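Local coordinates for pesticidal crystal protein Cry2Aa (Bacillus thuringiensis serovar kurstaki, PDB 1I5P), which promotes colloid-osmotic lysis by binding to midgut epithelial cells of dipteran and lepidopteran insect larvae, at residues R112-A115 with E116-G119; L120-N123 with I124-F127; N151-Q154 with Q155-N159; L185-I188 with R189-L193; Y211-N214 with Y215-Y219. One frame throughout, in Å; residues are numbered along the deposited sequence.

Contact 1. Residues R112-A115 with E116-G119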
loop_
_atom_site.group_PDB
_atom_site.type_symbol
_atom_site.label_atom_id
_atom_site.label_comp_id
_atom_site.label_asym_id
_atom_site.label_seq_id
_atom_site.Cartn_x
_atom_site.Cartn_y
_atom_site.Cartn_z
ATOM N N ARG A 112 -14.813 -11.466 26.771
ATOM C CA ARG A 112 -15.878 -11.308 25.785
ATOM C C ARG A 112 -15.371 -11.449 24.354
ATOM O O ARG A 112 -15.998 -12.111 23.525
ATOM C CB ARG A 112 -16.573 -9.953 25.952
ATOM C CG ARG A 112 -17.763 -9.767 25.014
ATOM C CD ARG A 112 -18.733 -10.939 25.134
ATOM N NE ARG A 112 -19.901 -10.793 24.269
ATOM C CZ ARG A 112 -20.858 -9.887 24.447
ATOM N NH1 ARG A 112 -20.795 -9.037 25.465
ATOM N NH2 ARG A 112 -21.885 -9.831 23.605
ATOM N N VAL A 113 -14.240 -10.812 24.063
ATOM C CA VAL A 113 -13.646 -10.887 22.734
ATOM C C VAL A 113 -13.398 -12.349 22.387
ATOM O O VAL A 113 -13.755 -12.809 21.300
ATOM C CB VAL A 113 -12.308 -10.114 22.674
ATOM C CG1 VAL A 113 -11.466 -10.604 21.500
ATOM C CG2 VAL A 113 -12.580 -8.623 22.542
ATOM N N ASN A 114 -12.791 -13.081 23.314
ATOM C CA ASN A 114 -12.506 -14.498 23.092
ATOM C C ASN A 114 -13.759 -15.326 22.832
ATOM O O ASN A 114 -13.737 -16.248 22.024
ATOM C CB ASN A 114 -11.764 -15.085 24.284
ATOM C CG ASN A 114 -10.277 -14.877 24.199
ATOM O OD1 ASN A 114 -9.688 -14.975 23.126
ATOM N ND2 ASN A 114 -9.650 -14.613 25.338
ATOM N N ALA A 115 -14.846 -14.997 23.522
ATOM C CA ALA A 115 -16.100 -15.719 23.332
ATOM C C ALA A 115 -16.656 -15.384 21.953
ATOM O O ALA A 115 -17.215 -16.245 21.266
ATOM C CB ALA A 115 -17.106 -15.331 24.427
ATOM N N GLU A 116 -16.493 -14.129 21.552
ATOM C CA GLU A 116 -16.965 -13.678 20.253
ATOM C C GLU A 116 -16.162 -14.303 19.118
ATOM O O GLU A 116 -16.704 -14.547 18.042
ATOM C CB GLU A 116 -16.895 -12.152 20.158
ATOM C CG GLU A 116 -17.893 -11.423 21.036
ATOM C CD GLU A 116 -19.324 -11.864 20.779
ATOM O OE1 GLU A 116 -19.601 -12.387 19.679
ATOM O OE2 GLU A 116 -20.176 -11.677 21.676
ATOM N N LEU A 117 -14.876 -14.558 19.346
ATOM C CA LEU A 117 -14.050 -15.175 18.308
ATOM C C LEU A 117 -14.532 -16.598 18.081
ATOM O O LEU A 117 -14.595 -17.078 16.947
ATOM C CB LEU A 117 -12.570 -15.193 18.709
ATOM C CG LEU A 117 -11.788 -13.872 18.637
ATOM C CD1 LEU A 117 -10.356 -14.114 19.072
ATOM C CD2 LEU A 117 -11.823 -13.315 17.223
ATOM N N ILE A 118 -14.868 -17.268 19.176
ATOM C CA ILE A 118 -15.361 -18.632 19.119
ATOM C C ILE A 118 -16.710 -18.671 18.408
ATOM O O ILE A 118 -16.948 -19.526 17.553
ATOM C CB ILE A 118 -15.510 -19.215 20.547
ATOM C CG1 ILE A 118 -14.124 -19.482 21.139
ATOM C CG2 ILE A 118 -16.343 -20.488 20.519
ATOM C CD1 ILE A 118 -14.133 -19.775 22.623
ATOM N N GLY A 119 -17.585 -17.735 18.755
ATOM C CA GLY A 119 -18.904 -17.699 18.147
ATOM C C GLY A 119 -18.883 -17.366 16.669
ATOM O O GLY A 119 -19.622 -17.952 15.869
HETATM O O HOH W 1 -22.465 -10.780 20.858
#

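Contact 2. Residues L120-N123 with I124-F127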
loop_
_atom_site.group_PDB
_atom_site.type_symbol
_atom_site.label_atom_id
_atom_site.label_comp_id
_atom_site.label_asym_id
_atom_site.label_seq_id
_atom_site.Cartn_x
_atom_site.Cartn_y
_atom_site.Cartn_z
ATOM N N LEU A 120 -18.034 -16.409 16.312
ATOM C CA LEU A 120 -17.884 -15.979 14.932
ATOM C C LEU A 120 -17.443 -17.187 14.103
ATOM O O LEU A 120 -18.050 -17.515 13.080
ATOM C CB LEU A 120 -16.838 -14.864 14.865
ATOM C CG LEU A 120 -16.869 -13.872 13.707
ATOM C CD1 LEU A 120 -18.276 -13.307 13.530
ATOM C CD2 LEU A 120 -15.881 -12.748 13.986
ATOM N N GLN A 121 -16.385 -17.847 14.560
ATOM C CA GLN A 121 -15.863 -19.031 13.884
ATOM C C GLN A 121 -16.958 -20.084 13.705
ATOM O O GLN A 121 -17.137 -20.624 12.618
ATOM C CB GLN A 121 -14.698 -19.613 14.695
ATOM C CG GLN A 121 -14.146 -20.938 14.193
ATOM C CD GLN A 121 -15.000 -22.128 14.588
ATOM O OE1 GLN A 121 -15.356 -22.293 15.756
ATOM N NE2 GLN A 121 -15.333 -22.964 13.614
ATOM N N ALA A 122 -17.697 -20.362 14.777
ATOM C CA ALA A 122 -18.763 -21.362 14.740
ATOM C C ALA A 122 -19.909 -20.992 13.806
ATOM O O ALA A 122 -20.301 -21.776 12.941
ATOM C CB ALA A 122 -19.307 -21.593 16.146
ATOM N N ASN A 123 -20.456 -19.799 14.002
ATOM C CA ASN A 123 -21.565 -19.320 13.196
ATOM C C ASN A 123 -21.245 -19.335 11.705
ATOM O O ASN A 123 -22.071 -19.741 10.891
ATOM C CB ASN A 123 -21.936 -17.904 13.633
ATOM C CG ASN A 123 -22.476 -17.856 15.048
ATOM O OD1 ASN A 123 -22.624 -16.782 15.626
ATOM N ND2 ASN A 123 -22.783 -19.025 15.612
ATOM N N ILE A 124 -20.048 -18.883 11.351
ATOM C CA ILE A 124 -19.633 -18.849 9.955
ATOM C C ILE A 124 -19.484 -20.251 9.378
ATOM O O ILE A 124 -19.855 -20.492 8.228
ATOM C CB ILE A 124 -18.293 -18.104 9.781
ATOM C CG1 ILE A 124 -18.480 -16.619 10.122
ATOM C CG2 ILE A 124 -17.785 -18.280 8.359
ATOM C CD1 ILE A 124 -17.195 -15.810 10.098
ATOM N N ARG A 125 -18.929 -21.169 10.165
ATOM C CA ARG A 125 -18.762 -22.539 9.699
ATOM C C ARG A 125 -20.145 -23.145 9.480
ATOM O O ARG A 125 -20.377 -23.846 8.496
ATOM C CB ARG A 125 -17.995 -23.379 10.723
ATOM C CG ARG A 125 -17.888 -24.864 10.345
ATOM C CD ARG A 125 -17.339 -25.679 11.502
ATOM N NE ARG A 125 -17.969 -25.278 12.754
ATOM C CZ ARG A 125 -19.238 -25.511 13.081
ATOM N NH1 ARG A 125 -20.049 -26.168 12.254
ATOM N NH2 ARG A 125 -19.705 -25.052 14.231
ATOM N N GLU A 126 -21.057 -22.865 10.407
ATOM C CA GLU A 126 -22.423 -23.372 10.328
ATOM C C GLU A 126 -23.108 -22.894 9.053
ATOM O O GLU A 126 -23.776 -23.675 8.370
ATOM C CB GLU A 126 -23.223 -22.920 11.557
ATOM C CG GLU A 126 -22.835 -23.653 12.837
ATOM C CD GLU A 126 -23.278 -22.930 14.106
ATOM O OE1 GLU A 126 -23.777 -21.788 14.008
ATOM O OE2 GLU A 126 -23.112 -23.504 15.204
ATOM N N PHE A 127 -22.938 -21.613 8.733
ATOM C CA PHE A 127 -23.539 -21.047 7.532
ATOM C C PHE A 127 -23.017 -21.727 6.272
ATOM O O PHE A 127 -23.800 -22.190 5.443
ATOM C CB PHE A 127 -23.259 -19.548 7.422
ATOM C CG PHE A 127 -23.666 -18.964 6.094
ATOM C CD1 PHE A 127 -25.008 -18.753 5.796
ATOM C CD2 PHE A 127 -22.711 -18.698 5.113
ATOM C CE1 PHE A 127 -25.402 -18.289 4.540
ATOM C CE2 PHE A 127 -23.095 -18.234 3.851
ATOM C CZ PHE A 127 -24.445 -18.030 3.567
HETATM O O HOH W 2 -14.954 -25.576 14.140
#

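Contact 3. Residues N151-Q154 with Q155-N159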
loop_
_atom_site.group_PDB
_atom_site.type_symbol
_atom_site.label_atom_id
_atom_site.label_comp_id
_atom_site.label_asym_id
_atom_site.label_seq_id
_atom_site.Cartn_x
_atom_site.Cartn_y
_atom_site.Cartn_z
ATOM N N ASN A 151 -30.287 -15.061 6.507
ATOM C CA ASN A 151 -30.888 -14.136 7.464
ATOM C C ASN A 151 -30.335 -14.322 8.872
ATOM O O ASN A 151 -30.144 -13.354 9.605
ATOM C CB ASN A 151 -32.410 -14.307 7.493
ATOM C CG ASN A 151 -33.077 -13.792 6.236
ATOM O OD1 ASN A 151 -32.427 -13.205 5.376
ATOM N ND2 ASN A 151 -34.382 -14.001 6.129
ATOM N N THR A 152 -30.082 -15.568 9.249
ATOM C CA THR A 152 -29.552 -15.864 10.572
ATOM C C THR A 152 -28.096 -15.405 10.693
ATOM O O THR A 152 -27.719 -14.749 11.668
ATOM C CB THR A 152 -29.629 -17.378 10.861
ATOM O OG1 THR A 152 -30.983 -17.818 10.723
ATOM C CG2 THR A 152 -29.149 -17.681 12.276
ATOM N N MET A 153 -27.288 -15.750 9.696
ATOM C CA MET A 153 -25.877 -15.382 9.685
ATOM C C MET A 153 -25.714 -13.864 9.706
ATOM O O MET A 153 -24.876 -13.331 10.438
ATOM C CB MET A 153 -25.196 -15.963 8.439
ATOM C CG MET A 153 -23.694 -15.719 8.358
ATOM S SD MET A 153 -22.755 -16.563 9.648
ATOM C CE MET A 153 -22.432 -15.227 10.802
ATOM N N GLN A 154 -26.525 -13.177 8.904
ATOM C CA GLN A 154 -26.469 -11.723 8.818
ATOM C C GLN A 154 -26.691 -11.083 10.174
ATOM O O GLN A 154 -25.949 -10.183 10.578
ATOM C CB GLN A 154 -27.521 -11.203 7.830
ATOM C CG GLN A 154 -27.825 -9.700 7.939
ATOM C CD GLN A 154 -26.691 -8.788 7.465
ATOM O OE1 GLN A 154 -26.800 -7.560 7.533
ATOM N NE2 GLN A 154 -25.608 -9.382 6.977
ATOM N N GLN A 155 -27.721 -11.547 10.874
ATOM C CA GLN A 155 -28.040 -11.002 12.183
ATOM C C GLN A 155 -26.937 -11.347 13.171
ATOM O O GLN A 155 -26.609 -10.548 14.045
ATOM C CB GLN A 155 -29.381 -11.548 12.669
ATOM C CG GLN A 155 -29.856 -10.930 13.974
ATOM C CD GLN A 155 -29.905 -9.419 13.911
ATOM O OE1 GLN A 155 -30.564 -8.845 13.043
ATOM N NE2 GLN A 155 -29.205 -8.762 14.832
ATOM N N LEU A 156 -26.359 -12.536 13.030
ATOM C CA LEU A 156 -25.282 -12.946 13.920
ATOM C C LEU A 156 -24.056 -12.055 13.722
ATOM O O LEU A 156 -23.351 -11.743 14.678
ATOM C CB LEU A 156 -24.928 -14.419 13.683
ATOM C CG LEU A 156 -25.968 -15.399 14.241
ATOM C CD1 LEU A 156 -25.667 -16.811 13.776
ATOM C CD2 LEU A 156 -25.974 -15.319 15.768
ATOM N N PHE A 157 -23.806 -11.643 12.482
ATOM C CA PHE A 157 -22.673 -10.768 12.189
ATOM C C PHE A 157 -22.887 -9.420 12.881
ATOM O O PHE A 157 -21.966 -8.853 13.473
ATOM C CB PHE A 157 -22.542 -10.548 10.678
ATOM C CG PHE A 157 -21.589 -11.496 9.999
ATOM C CD1 PHE A 157 -21.971 -12.177 8.846
ATOM C CD2 PHE A 157 -20.296 -11.672 10.483
ATOM C CE1 PHE A 157 -21.079 -13.018 8.177
ATOM C CE2 PHE A 157 -19.394 -12.509 9.825
ATOM C CZ PHE A 157 -19.787 -13.183 8.666
ATOM N N LEU A 158 -24.113 -8.915 12.790
ATOM C CA LEU A 158 -24.477 -7.642 13.393
ATOM C C LEU A 158 -24.369 -7.671 14.917
ATOM O O LEU A 158 -24.087 -6.650 15.540
ATOM C CB LEU A 158 -25.902 -7.261 12.984
ATOM C CG LEU A 158 -26.143 -7.037 11.490
ATOM C CD1 LEU A 158 -27.607 -6.677 11.257
ATOM C CD2 LEU A 158 -25.233 -5.925 10.988
ATOM N N ASN A 159 -24.594 -8.840 15.511
ATOM C CA ASN A 159 -24.518 -8.979 16.962
ATOM C C ASN A 159 -23.092 -9.112 17.467
ATOM O O ASN A 159 -22.789 -8.717 18.590
ATOM C CB ASN A 159 -25.297 -10.205 17.438
ATOM C CG ASN A 159 -26.785 -10.072 17.226
ATOM O OD1 ASN A 159 -27.282 -9.008 16.860
ATOM N ND2 ASN A 159 -27.511 -11.156 17.470
#

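Contact 4. Residues L185-I188 with R189-L193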
loop_
_atom_site.group_PDB
_atom_site.type_symbol
_atom_site.label_atom_id
_atom_site.label_comp_id
_atom_site.label_asym_id
_atom_site.label_seq_id
_atom_site.Cartn_x
_atom_site.Cartn_y
_atom_site.Cartn_z
ATOM N N LEU A 185 -18.493 -8.563 5.191
ATOM C CA LEU A 185 -18.580 -8.012 3.844
ATOM C C LEU A 185 -18.404 -9.091 2.784
ATOM O O LEU A 185 -19.041 -9.037 1.728
ATOM C CB LEU A 185 -17.544 -6.899 3.656
ATOM C CG LEU A 185 -17.833 -5.609 4.434
ATOM C CD1 LEU A 185 -16.711 -4.599 4.213
ATOM C CD2 LEU A 185 -19.167 -5.025 3.983
ATOM N N SER A 186 -17.547 -10.069 3.074
ATOM C CA SER A 186 -17.307 -11.175 2.152
ATOM C C SER A 186 -18.596 -11.987 2.043
ATOM O O SER A 186 -18.965 -12.455 0.961
ATOM C CB SER A 186 -16.178 -12.069 2.668
ATOM O OG SER A 186 -14.932 -11.382 2.657
ATOM N N PHE A 187 -19.256 -12.150 3.190
ATOM C CA PHE A 187 -20.516 -12.878 3.305
ATOM C C PHE A 187 -21.572 -12.212 2.428
ATOM O O PHE A 187 -22.251 -12.868 1.639
ATOM C CB PHE A 187 -20.972 -12.878 4.775
ATOM C CG PHE A 187 -22.446 -13.131 4.964
ATOM C CD1 PHE A 187 -22.979 -14.406 4.788
ATOM C CD2 PHE A 187 -23.305 -12.087 5.309
ATOM C CE1 PHE A 187 -24.345 -14.643 4.952
ATOM C CE2 PHE A 187 -24.676 -12.318 5.475
ATOM C CZ PHE A 187 -25.194 -13.601 5.294
ATOM N N ILE A 188 -21.703 -10.900 2.576
ATOM C CA ILE A 188 -22.663 -10.131 1.798
ATOM C C ILE A 188 -22.390 -10.268 0.299
ATOM O O ILE A 188 -23.305 -10.499 -0.488
ATOM C CB ILE A 188 -22.622 -8.646 2.215
ATOM C CG1 ILE A 188 -23.128 -8.517 3.657
ATOM C CG2 ILE A 188 -23.456 -7.795 1.250
ATOM C CD1 ILE A 188 -22.880 -7.153 4.298
ATOM N N ARG A 189 -21.125 -10.143 -0.085
ATOM C CA ARG A 189 -20.748 -10.270 -1.485
ATOM C C ARG A 189 -21.090 -11.671 -1.992
ATOM O O ARG A 189 -21.517 -11.834 -3.132
ATOM C CB ARG A 189 -19.245 -10.012 -1.660
ATOM C CG ARG A 189 -18.787 -9.904 -3.113
ATOM C CD ARG A 189 -17.274 -9.783 -3.187
ATOM N NE ARG A 189 -16.783 -9.441 -4.523
ATOM C CZ ARG A 189 -16.147 -10.285 -5.328
ATOM N NH1 ARG A 189 -15.927 -11.536 -4.945
ATOM N NH2 ARG A 189 -15.704 -9.871 -6.507
ATOM N N ASP A 190 -20.900 -12.679 -1.145
ATOM C CA ASP A 190 -21.199 -14.056 -1.531
ATOM C C ASP A 190 -22.678 -14.214 -1.867
ATOM O O ASP A 190 -23.029 -14.831 -2.874
ATOM C CB ASP A 190 -20.826 -15.029 -0.408
ATOM C CG ASP A 190 -19.332 -15.330 -0.357
ATOM O OD1 ASP A 190 -18.592 -14.877 -1.256
ATOM O OD2 ASP A 190 -18.899 -16.032 0.581
ATOM N N VAL A 191 -23.547 -13.658 -1.028
ATOM C CA VAL A 191 -24.984 -13.751 -1.264
ATOM C C VAL A 191 -25.327 -13.164 -2.628
ATOM O O VAL A 191 -26.108 -13.739 -3.387
ATOM C CB VAL A 191 -25.781 -12.985 -0.182
ATOM C CG1 VAL A 191 -27.260 -12.936 -0.559
ATOM C CG2 VAL A 191 -25.596 -13.655 1.171
ATOM N N ILE A 192 -24.723 -12.020 -2.931
ATOM C CA ILE A 192 -24.955 -11.330 -4.195
ATOM C C ILE A 192 -24.508 -12.130 -5.421
ATOM O O ILE A 192 -25.298 -12.369 -6.341
ATOM C CB ILE A 192 -24.219 -9.970 -4.222
ATOM C CG1 ILE A 192 -24.778 -9.056 -3.121
ATOM C CG2 ILE A 192 -24.353 -9.327 -5.599
ATOM C CD1 ILE A 192 -24.005 -7.769 -2.930
ATOM N N LEU A 193 -23.242 -12.539 -5.428
ATOM C CA LEU A 193 -22.672 -13.270 -6.557
ATOM C C LEU A 193 -23.144 -14.711 -6.732
ATOM O O LEU A 193 -22.947 -15.311 -7.789
ATOM C CB LEU A 193 -21.141 -13.228 -6.477
ATOM C CG LEU A 193 -20.534 -11.819 -6.571
ATOM C CD1 LEU A 193 -19.019 -11.881 -6.417
ATOM C CD2 LEU A 193 -20.917 -11.186 -7.910
#

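Contact 5. Residues Y211-N214 with Y215-Y219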
loop_
_atom_site.group_PDB
_atom_site.type_symbol
_atom_site.label_atom_id
_atom_site.label_comp_id
_atom_site.label_asym_id
_atom_site.label_seq_id
_atom_site.Cartn_x
_atom_site.Cartn_y
_atom_site.Cartn_z
ATOM N N TYR A 211 -26.612 -3.585 1.251
ATOM C CA TYR A 211 -25.828 -3.988 2.411
ATOM C C TYR A 211 -24.331 -3.839 2.120
ATOM O O TYR A 211 -23.586 -3.262 2.914
ATOM C CB TYR A 211 -26.128 -5.445 2.778
ATOM C CG TYR A 211 -27.371 -5.662 3.622
ATOM C CD1 TYR A 211 -27.762 -6.949 3.989
ATOM C CD2 TYR A 211 -28.137 -4.589 4.075
ATOM C CE1 TYR A 211 -28.883 -7.166 4.789
ATOM C CE2 TYR A 211 -29.263 -4.793 4.876
ATOM C CZ TYR A 211 -29.627 -6.083 5.229
ATOM O OH TYR A 211 -30.715 -6.301 6.042
ATOM N N LEU A 212 -23.894 -4.364 0.979
ATOM C CA LEU A 212 -22.484 -4.286 0.619
ATOM C C LEU A 212 -22.009 -2.837 0.628
ATOM O O LEU A 212 -20.959 -2.520 1.186
ATOM C CB LEU A 212 -22.244 -4.897 -0.766
ATOM C CG LEU A 212 -20.765 -5.011 -1.167
ATOM C CD1 LEU A 212 -20.023 -5.879 -0.154
ATOM C CD2 LEU A 212 -20.644 -5.606 -2.568
ATOM N N ARG A 213 -22.789 -1.956 0.015
ATOM C CA ARG A 213 -22.419 -0.552 -0.025
ATOM C C ARG A 213 -22.483 0.097 1.356
ATOM O O ARG A 213 -21.505 0.692 1.815
ATOM C CB ARG A 213 -23.326 0.231 -0.975
ATOM C CG ARG A 213 -22.986 1.727 -1.024
ATOM C CD ARG A 213 -24.198 2.568 -1.397
ATOM N NE ARG A 213 -23.892 3.998 -1.502
ATOM C CZ ARG A 213 -23.929 4.869 -0.493
ATOM N NH1 ARG A 213 -24.264 4.481 0.730
ATOM N NH2 ARG A 213 -23.639 6.144 -0.717
ATOM N N ASN A 214 -23.633 -0.013 2.014
ATOM C CA ASN A 214 -23.818 0.615 3.324
ATOM C C ASN A 214 -22.893 0.117 4.418
ATOM O O ASN A 214 -22.390 0.913 5.209
ATOM C CB ASN A 214 -25.276 0.487 3.774
ATOM C CG ASN A 214 -26.234 1.242 2.865
ATOM O OD1 ASN A 214 -25.830 2.142 2.131
ATOM N ND2 ASN A 214 -27.511 0.887 2.923
ATOM N N TYR A 215 -22.658 -1.187 4.478
ATOM C CA TYR A 215 -21.765 -1.698 5.506
ATOM C C TYR A 215 -20.311 -1.371 5.172
ATOM O O TYR A 215 -19.505 -1.132 6.066
ATOM C CB TYR A 215 -21.984 -3.200 5.708
ATOM C CG TYR A 215 -23.241 -3.489 6.509
ATOM C CD1 TYR A 215 -24.389 -3.984 5.896
ATOM C CD2 TYR A 215 -23.295 -3.210 7.878
ATOM C CE1 TYR A 215 -25.564 -4.195 6.623
ATOM C CE2 TYR A 215 -24.461 -3.416 8.615
ATOM C CZ TYR A 215 -25.592 -3.909 7.983
ATOM O OH TYR A 215 -26.738 -4.119 8.717
ATOM N N THR A 216 -19.978 -1.335 3.886
ATOM C CA THR A 216 -18.614 -0.983 3.490
ATOM C C THR A 216 -18.362 0.440 3.989
ATOM O O THR A 216 -17.288 0.761 4.497
ATOM C CB THR A 216 -18.441 -1.019 1.950
ATOM O OG1 THR A 216 -18.437 -2.382 1.501
ATOM C CG2 THR A 216 -17.141 -0.346 1.537
ATOM N N ARG A 217 -19.374 1.287 3.844
ATOM C CA ARG A 217 -19.282 2.664 4.290
ATOM C C ARG A 217 -19.068 2.737 5.804
ATOM O O ARG A 217 -18.101 3.339 6.273
ATOM C CB ARG A 217 -20.552 3.419 3.892
ATOM C CG ARG A 217 -20.760 4.742 4.615
ATOM C CD ARG A 217 -22.034 4.678 5.439
ATOM N NE ARG A 217 -23.210 5.050 4.662
ATOM C CZ ARG A 217 -24.439 4.602 4.895
ATOM N NH1 ARG A 217 -24.669 3.747 5.882
ATOM N NH2 ARG A 217 -25.445 5.028 4.148
ATOM N N ASP A 218 -19.963 2.114 6.562
ATOM C CA ASP A 218 -19.869 2.132 8.021
ATOM C C ASP A 218 -18.548 1.584 8.549
ATOM O O ASP A 218 -17.887 2.216 9.381
ATOM C CB ASP A 218 -21.018 1.331 8.637
ATOM C CG ASP A 218 -22.379 1.919 8.317
ATOM O OD1 ASP A 218 -22.429 3.044 7.786
ATOM O OD2 ASP A 218 -23.398 1.257 8.600
ATOM N N TYR A 219 -18.172 0.404 8.073
ATOM C CA TYR A 219 -16.939 -0.223 8.512
ATOM C C TYR A 219 -15.702 0.541 8.050
ATOM O O TYR A 219 -14.729 0.658 8.794
ATOM C CB TYR A 219 -16.890 -1.666 8.015
ATOM C CG TYR A 219 -18.035 -2.530 8.510
ATOM C CD1 TYR A 219 -18.317 -3.748 7.897
ATOM C CD2 TYR A 219 -18.833 -2.134 9.587
ATOM C CE1 TYR A 219 -19.358 -4.550 8.337
ATOM C CE2 TYR A 219 -19.886 -2.937 10.041
ATOM C CZ TYR A 219 -20.142 -4.141 9.407
ATOM O OH TYR A 219 -21.188 -4.939 9.814
HETATM O O HOH W 3 -24.449 6.828 2.333
#

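Contact 1. Residues R112-A115 with E116-G119
R112 and E116 form an i to i+4 salt bridge on helix 107-135 of the N-terminal helical bundle. R112 NE gives E116 OE2 a hydrogen bond of 2.8 Å, and OE2 takes it on its anti lone pair, the one away from OE1. R112 NH2 adds a weak bond to the same oxygen at 3.2 Å. The two flat groups are not coplanar; guanidinium and carboxylate planes stand 46° apart. Bends at chi2 in both chains (53° in R112, -55° in E116) bring the polar ends together beside the helix. A water accepts from R112 NH2 and donates to E116 OE2, 2.6 Å from that oxygen, closing a small ring on the solvent side, where R112 is exposed. The packing is closer around E116, which is buried against Q163 and F164. Both its carboxylate oxygens are engaged, for OE1 makes a salt bridge with R160. On the looser flank, A115 and I118 are exposed. V113 and L117 pack along the buried face, with CG1 of V113 4.4 Å from CG of L117. There V113 meets L173 and L176 of helix 170-193, while L117 leans on M90 and Q91 of helix 88-101.

Contact 2. Residues L120-N123 with I124-F127
N123 and E126 both place CG beside the backbone N (chi1 -65° and -73°), and their side chains run alongside each other in the same direction. This is an i to i+3 pair on helix 107-135, part of the N-terminal helical bundle of the three-domain Cry toxins. N123 ND2 gives E126 OE1 a weak hydrogen bond at 3.3 Å. The amide and carboxylate planes are turned 32° apart. The stronger partner of N123 lies elsewhere: its OD1 accepts from R160 NE, which ties this helix to helix 145-160. A second polar pair is Q121 and R125. Their ends cross, with NE2 of Q121 3.6 Å from NE of R125, near the edge of the guanidinium. A water spans them, accepting weak bonds from both nitrogens. On the buried side, L120 and I124 point the same way and pack against M183 of helix 170-193, and I124 also touches L74 and W78 of helix 74-81. W78 NE1 donates to Q121 O, the same oxygen that accepts the backbone bond from R125 N. A carbonyl also lies over a face of the R125 guanidinium: A122 O sits 3.5 Å above its plane, toward the rim.

Contact 3. Residues N151-Q154 with Q155-N159
M153 O accepts a backbone hydrogen bond of 2.9 Å from F157 N, and the side chains of the same two residues also meet. M153 CE lies over the centre of the F157 ring, 3.7 Å from the centroid and 13° off the normal, as a CH-pi contact. The sulfur is farther and oblique, with M153 SD 4.7 Å from the F157 centroid, so the methyl does most of the touching in this Met-aromatic pair. M153 CG joins in, 3.8 Å from F157 CE1. M153 reaches the ring because its chain bends at chi2 (66°) and again at chi3. Helix 145-160 belongs to the N-terminal helical bundle of the Cry toxins, and this buried face looks toward helices 170-193 and 107-135. F157 stacks on H184 and also meets F187. Next along the helix, Q154 sets its OE1 3.9 Å from CD1 of L158. Its NE2 makes a weak hydrogen bond with H184 NE2. The other flank is more open to solvent. T152 and L156 lie side by side there, with CG2 of T152 3.9 Å from CD1 of L156, while T152 OG1 bonds to S148 O. Q155 NE2 donates to N159 OD1 at 2.8 Å.

Contact 4. Residues L185-I188 with R189-L193
S186 O receives a backbone hydrogen bond of 2.9 Å from D190 N. The D190 side chain folds back beside that carbonyl, with D190 CG 3.2 Å from S186 O, because chi1 of -79° keeps CG next to the backbone N. The carboxylate is buried but satisfied: OD1 accepts from I73 N and OD2 from L74 N, where helix 74-81 begins. R189 keeps its own backbone bond, from N to L185 O at 3.0 Å, and then runs straight outward from CG to NE. Its buried guanidinium is gripped by three backbone oxygens, with NE on F262 O, NH2 on Y264 O and NH1 on G70 O. L193 CD1 lies over the centre of one R189 guanidinium face, 3.4 Å above the plane. This is the end of helix 170-193, the central helix of the Cry toxin helical bundle, and L185 to I192 are all buried. F187 and V191 point the same way on one flank. V191 CG2 sits over a face of the F187 ring toward its rim, 4.1 Å from F187 CE1. Elsewhere on the helix, I188 CG2 and I192 CD1 pack at 4.2 Å, and I188 leans on L212 of helix 202-232.

Contact 5. Residues Y211-N214 with Y215-Y219
Helix 202-232, one of the long helices in the N-terminal bundle of this three-domain toxin, carries Y211 and Y215 as a T-shaped i to i+4 pair. Y215 turns its edge toward the face of Y211, with ring planes 74° apart and centroids 5.4 Å apart. CE1 of Y215 does the touching, 3.6 Å from CD2 of Y211. Both rings start beside the backbone N (chi1 -83° and -77°), which sends them the same way, and both touch Q154 of helix 145-160. On the flank facing W259 and L185, L212 O is gripped twice by T216. The backbone N of T216 donates from above the carbonyl plane, and T216 OG1 also donates to L212 O, modelled unusually short at 2.5 Å. The flank that includes R213, which meets N577 and Y633, is polar. R213 NH1 donates to N214 OD1 at 3.1 Å, while R213 NH2 bonds to N577 O of the C-terminal domain. N214 lies alongside R217 with amide and guanidinium almost parallel, and N214 OD1 sits over one face, 3.5 Å from R217 NH2. R217 NH1 is held by D218 OD1 in a salt bridge, which would partly offset the gathered positive charge. The two arginines come close, with R213 NH1 3.7 Å from R217 NH2. A water accepts from both nitrogens, at 2.8 Å from R213 NH1 and 2.7 Å from R217 NH2.

In the fold
All five contacts lie in the N-terminal helical bundle. Contacts 1 and 2 adjoin on helix 107-135, and R160 serves both. Contact 4 is the core: its touching residues are all buried, and its charged groups bond to backbone atoms of other elements. The other four are partly buried and mix packing with polar pairs; contacts 1, 2 and 5 hold water-bridged pairs. Contact 3 lies between contacts 2, 4 and 5 and touches each, mainly through M153, Q154, F157 and L158. Its inner side is mainly methyl and ring packing. F187 of contact 4 meets rings from contacts 2 and 3, while I188 and L185 join contact 4 to contact 5.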